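Local coordinates for protein transcriptional regulator, MarR family (PDB 3CDH) that probably binds DNA and regulates transcription as a winged helix-turn-helix protein of the MarR family, at residues 49-63 with 98-112. Numbering follows the deposited sequence.
Sequences LACLVDNDAMMITRL and RVRVRLTDDGRALAE. With SO4 (sulfate ion), chain I.
The guanidinium of R100 carries CG of selenomethionine M59 over the centre of one face, 3.7 Å above the plane, and takes the carbonyl O of R98 at its edge through NH2. Near the same group lies a sulfate, probably from the crystallisation liquor; the gathering of arginine and anion is consistent with a surface suited to DNA phosphates. With R100 replaced by alanine, the sulfate would probably lose its neighbouring charge, CG of M59 the flat group over it, and R98 O its donor. The second guanidinium, that of R108, has CD1 of L103 over one face, offset toward the rim. At its edge NH1 donates to V53 O (2.7 Å), nearly in the guanidinium plane, while NH2 reaches N55 O in a weak bond; a bend at chi3 (-84°) turns the group back onto these two carbonyls. Beside R100, M58 N bonds to V101 O at 3.0 Å, the antiparallel pairing of strands 58-59 and 100-103. From helix 43-54, L52 CB meets L103 CG at 3.6 Å, and L49 CD2 touches L103 CD2 at 3.6 Å, the latter two side chains crossing at about a right angle. Residues 49-54 run nearly perpendicular to strand 100-103 (86°) and cross residues 105-112 at 106°. M81 of helix 71-84 touches L49, and strand 87-89 pairs with the other edge of strand 100-103, giving the three-stranded antiparallel sheet of the winged helix.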
# COMPACT_ATOMS: atom_id res chain seq x y z
N LEU B 49 -6.62 16.45 -0.12
CA LEU B 49 -6.41 17.53 -1.08
C LEU B 49 -6.40 17.02 -2.51
O LEU B 49 -7.03 17.61 -3.40
CB LEU B 49 -5.12 18.29 -0.79
CG LEU B 49 -5.08 19.04 0.54
CD1 LEU B 49 -3.69 19.57 0.70
CD2 LEU B 49 -6.09 20.18 0.61
N ALA B 50 -5.69 15.92 -2.75
CA ALA B 50 -5.69 15.34 -4.08
C ALA B 50 -7.12 14.99 -4.55
O ALA B 50 -7.50 15.29 -5.70
CB ALA B 50 -4.77 14.16 -4.14
N CYS B 51 -7.94 14.42 -3.66
CA CYS B 51 -9.32 14.09 -4.04
C CYS B 51 -10.20 15.28 -4.29
O CYS B 51 -11.17 15.17 -5.02
CB CYS B 51 -10.04 13.27 -2.99
SG CYS B 51 -9.29 11.74 -2.72
N LEU B 52 -9.92 16.40 -3.63
CA LEU B 52 -10.84 17.53 -3.71
C LEU B 52 -10.47 18.56 -4.76
O LEU B 52 -11.24 19.46 -5.03
CB LEU B 52 -11.06 18.19 -2.35
CG LEU B 52 -11.76 17.37 -1.27
CD1 LEU B 52 -11.78 18.19 -0.04
CD2 LEU B 52 -13.16 17.01 -1.66
N VAL B 53 -9.29 18.42 -5.36
CA VAL B 53 -8.84 19.38 -6.35
C VAL B 53 -9.79 19.49 -7.56
O VAL B 53 -10.16 20.60 -7.91
CB VAL B 53 -7.37 19.15 -6.75
CG1 VAL B 53 -7.24 18.08 -7.80
CG2 VAL B 53 -6.74 20.45 -7.21
N ASP B 54 -10.20 18.37 -8.17
CA ASP B 54 -11.17 18.44 -9.28
C ASP B 54 -12.58 18.60 -8.79
O ASP B 54 -13.29 19.45 -9.29
CB ASP B 54 -11.22 17.21 -10.18
CG ASP B 54 -9.89 16.60 -10.40
OD1 ASP B 54 -9.24 16.92 -11.43
OD2 ASP B 54 -9.52 15.80 -9.52
N ASN B 55 -13.01 17.77 -7.86
CA ASN B 55 -14.37 17.75 -7.41
C ASN B 55 -14.75 18.98 -6.58
O ASN B 55 -13.91 19.60 -5.95
CB ASN B 55 -14.60 16.47 -6.62
CG ASN B 55 -13.96 15.24 -7.30
OD1 ASN B 55 -12.73 15.09 -7.35
ND2 ASN B 55 -14.81 14.35 -7.83
N ASP B 56 -16.01 19.36 -6.61
CA ASP B 56 -16.44 20.52 -5.83
C ASP B 56 -16.73 20.17 -4.40
O ASP B 56 -16.54 21.00 -3.52
CB ASP B 56 -17.70 21.14 -6.43
CG ASP B 56 -17.40 22.12 -7.54
OD1 ASP B 56 -16.38 22.86 -7.43
OD2 ASP B 56 -18.20 22.17 -8.51
N ALA B 57 -17.20 18.96 -4.16
CA ALA B 57 -17.68 18.55 -2.85
C ALA B 57 -17.72 17.04 -2.81
O ALA B 57 -18.07 16.41 -3.80
CB ALA B 57 -19.04 19.13 -2.59
N MSE B 58 -17.33 16.44 -1.69
CA MSE B 58 -17.37 15.00 -1.54
C MSE B 58 -17.88 14.61 -0.18
O MSE B 58 -17.71 15.35 0.79
CB MSE B 58 -15.99 14.43 -1.68
CG MSE B 58 -15.72 13.86 -3.00
SE MSE B 58 -14.26 12.55 -2.89
CE MSE B 58 -13.69 12.79 -4.75
N MSE B 59 -18.48 13.44 -0.13
CA MSE B 59 -18.97 12.86 1.10
C MSE B 59 -17.76 12.31 1.78
O MSE B 59 -16.85 11.81 1.13
CB MSE B 59 -19.91 11.72 0.80
CG MSE B 59 -21.13 12.10 0.00
SE MSE B 59 -22.26 10.52 -0.21
CE MSE B 59 -21.83 9.88 -2.01
N ILE B 60 -17.73 12.38 3.10
CA ILE B 60 -16.53 11.93 3.81
C ILE B 60 -16.33 10.45 3.53
O ILE B 60 -15.19 9.97 3.45
CB ILE B 60 -16.58 12.18 5.32
CG1 ILE B 60 -16.71 13.66 5.61
CG2 ILE B 60 -15.30 11.67 6.01
CD1 ILE B 60 -16.28 14.02 7.01
N THR B 61 -17.43 9.73 3.33
CA THR B 61 -17.35 8.30 3.11
C THR B 61 -16.62 7.96 1.80
O THR B 61 -15.84 6.99 1.76
CB THR B 61 -18.73 7.62 3.20
OG1 THR B 61 -19.58 8.17 2.20
CG2 THR B 61 -19.39 7.89 4.57
N ARG B 62 -16.83 8.76 0.76
CA ARG B 62 -16.10 8.55 -0.50
C ARG B 62 -14.63 8.98 -0.34
O ARG B 62 -13.72 8.32 -0.85
CB ARG B 62 -16.77 9.27 -1.69
CG ARG B 62 -15.99 9.26 -3.02
CD ARG B 62 -16.18 7.98 -3.88
NE ARG B 62 -15.48 8.07 -5.18
CZ ARG B 62 -15.08 7.02 -5.92
NH1 ARG B 62 -15.30 5.78 -5.51
NH2 ARG B 62 -14.44 7.23 -7.06
N LEU B 63 -14.41 10.08 0.37
CA LEU B 63 -13.06 10.52 0.64
C LEU B 63 -12.31 9.39 1.34
O LEU B 63 -11.16 9.10 0.99
CB LEU B 63 -13.09 11.75 1.53
CG LEU B 63 -12.29 13.01 1.32
CD1 LEU B 63 -11.88 13.28 -0.12
CD2 LEU B 63 -13.24 14.08 1.80
N ARG B 98 -25.16 11.98 5.01
CA ARG B 98 -24.62 12.30 3.70
C ARG B 98 -24.02 13.69 3.60
O ARG B 98 -24.26 14.37 2.63
CB ARG B 98 -25.67 12.11 2.59
CG ARG B 98 -27.10 12.62 2.89
CD ARG B 98 -28.17 11.87 2.05
NE ARG B 98 -27.59 10.65 1.50
CZ ARG B 98 -26.88 10.62 0.39
NH1 ARG B 98 -26.69 11.71 -0.30
NH2 ARG B 98 -26.37 9.48 -0.03
N VAL B 99 -23.25 14.10 4.60
CA VAL B 99 -22.52 15.38 4.57
C VAL B 99 -21.39 15.37 3.54
O VAL B 99 -20.74 14.34 3.30
CB VAL B 99 -21.94 15.83 5.96
CG1 VAL B 99 -20.63 15.12 6.29
CG2 VAL B 99 -21.68 17.34 5.98
N ARG B 100 -21.13 16.55 3.01
CA ARG B 100 -20.19 16.74 1.95
C ARG B 100 -19.19 17.79 2.37
O ARG B 100 -19.46 18.59 3.22
CB ARG B 100 -20.92 17.21 0.71
CG ARG B 100 -21.20 16.17 -0.30
CD ARG B 100 -22.65 16.07 -0.54
NE ARG B 100 -22.96 15.22 -1.68
CZ ARG B 100 -23.79 14.19 -1.63
NH1 ARG B 100 -24.01 13.48 -2.72
NH2 ARG B 100 -24.39 13.87 -0.50
N VAL B 101 -18.03 17.80 1.74
CA VAL B 101 -16.92 18.59 2.22
C VAL B 101 -16.20 19.17 1.03
O VAL B 101 -16.13 18.54 -0.00
CB VAL B 101 -16.03 17.67 3.07
CG1 VAL B 101 -14.60 17.82 2.75
CG2 VAL B 101 -16.29 17.93 4.52
N ARG B 102 -15.71 20.40 1.15
CA ARG B 102 -15.02 21.01 0.01
C ARG B 102 -13.79 21.82 0.44
O ARG B 102 -13.65 22.16 1.62
CB ARG B 102 -15.97 21.88 -0.80
CG ARG B 102 -16.50 23.06 -0.06
CD ARG B 102 -17.07 24.13 -1.01
NE ARG B 102 -17.74 25.19 -0.26
CZ ARG B 102 -17.17 26.34 0.14
NH1 ARG B 102 -17.87 27.23 0.84
NH2 ARG B 102 -15.90 26.62 -0.15
N LEU B 103 -12.90 22.10 -0.51
CA LEU B 103 -11.76 22.97 -0.24
C LEU B 103 -12.20 24.39 0.01
O LEU B 103 -13.19 24.85 -0.57
CB LEU B 103 -10.78 22.96 -1.41
CG LEU B 103 -10.18 21.58 -1.61
CD1 LEU B 103 -9.25 21.55 -2.83
CD2 LEU B 103 -9.44 21.13 -0.34
N THR B 104 -11.48 25.08 0.90
CA THR B 104 -11.62 26.51 1.03
C THR B 104 -10.73 27.09 -0.06
O THR B 104 -10.08 26.32 -0.78
CB THR B 104 -11.09 27.00 2.38
OG1 THR B 104 -9.71 26.64 2.51
CG2 THR B 104 -11.88 26.41 3.54
N ASP B 105 -10.66 28.41 -0.19
CA ASP B 105 -9.73 29.00 -1.16
C ASP B 105 -8.29 28.64 -0.88
O ASP B 105 -7.54 28.27 -1.79
CB ASP B 105 -9.86 30.52 -1.22
CG ASP B 105 -11.05 30.95 -2.02
OD1 ASP B 105 -11.80 30.04 -2.51
OD2 ASP B 105 -11.26 32.18 -2.16
N ASP B 106 -7.90 28.76 0.39
CA ASP B 106 -6.55 28.38 0.79
C ASP B 106 -6.34 26.91 0.48
O ASP B 106 -5.31 26.54 -0.11
CB ASP B 106 -6.32 28.69 2.28
CG ASP B 106 -6.44 30.19 2.60
OD1 ASP B 106 -5.88 31.03 1.85
OD2 ASP B 106 -7.10 30.51 3.60
N GLY B 107 -7.34 26.09 0.81
CA GLY B 107 -7.28 24.67 0.55
C GLY B 107 -7.01 24.43 -0.91
O GLY B 107 -6.16 23.62 -1.27
N ARG B 108 -7.73 25.17 -1.75
CA ARG B 108 -7.66 24.97 -3.18
C ARG B 108 -6.31 25.41 -3.74
O ARG B 108 -5.77 24.78 -4.65
CB ARG B 108 -8.84 25.67 -3.86
CG ARG B 108 -9.06 25.36 -5.33
CD ARG B 108 -10.49 25.77 -5.79
NE ARG B 108 -11.55 24.78 -5.51
CZ ARG B 108 -11.55 23.51 -5.94
NH1 ARG B 108 -10.53 23.02 -6.66
NH2 ARG B 108 -12.57 22.69 -5.64
N ALA B 109 -5.75 26.46 -3.16
CA ALA B 109 -4.44 26.93 -3.63
C ALA B 109 -3.38 25.86 -3.35
O ALA B 109 -2.52 25.57 -4.20
CB ALA B 109 -4.06 28.25 -2.97
N LEU B 110 -3.45 25.29 -2.14
CA LEU B 110 -2.45 24.37 -1.67
C LEU B 110 -2.55 23.09 -2.48
O LEU B 110 -1.55 22.60 -3.01
CB LEU B 110 -2.66 24.11 -0.20
CG LEU B 110 -1.73 23.08 0.45
CD1 LEU B 110 -0.25 23.37 0.14
CD2 LEU B 110 -1.98 22.98 1.96
N ALA B 111 -3.77 22.57 -2.60
CA ALA B 111 -4.03 21.39 -3.42
C ALA B 111 -3.49 21.60 -4.81
O ALA B 111 -2.89 20.69 -5.39
CB ALA B 111 -5.50 21.09 -3.47
N GLU B 112 -3.68 22.80 -5.35
CA GLU B 112 -3.24 22.99 -6.71
C GLU B 112 -1.75 22.90 -6.83
O GLU B 112 -1.25 22.23 -7.73
CB GLU B 112 -3.78 24.27 -7.29
CG GLU B 112 -4.96 24.01 -8.19
CD GLU B 112 -5.98 25.14 -8.19
OE1 GLU B 112 -5.59 26.35 -8.10
OE2 GLU B 112 -7.18 24.82 -8.27
S SO4 I . -19.63 12.31 -3.49
O1 SO4 I . -20.95 12.93 -3.33
O2 SO4 I . -18.81 12.95 -4.51
O3 SO4 I . -18.91 12.39 -2.22
O4 SO4 I . -19.75 10.90 -3.86
O HOH W 1 -13.25 20.94 -3.08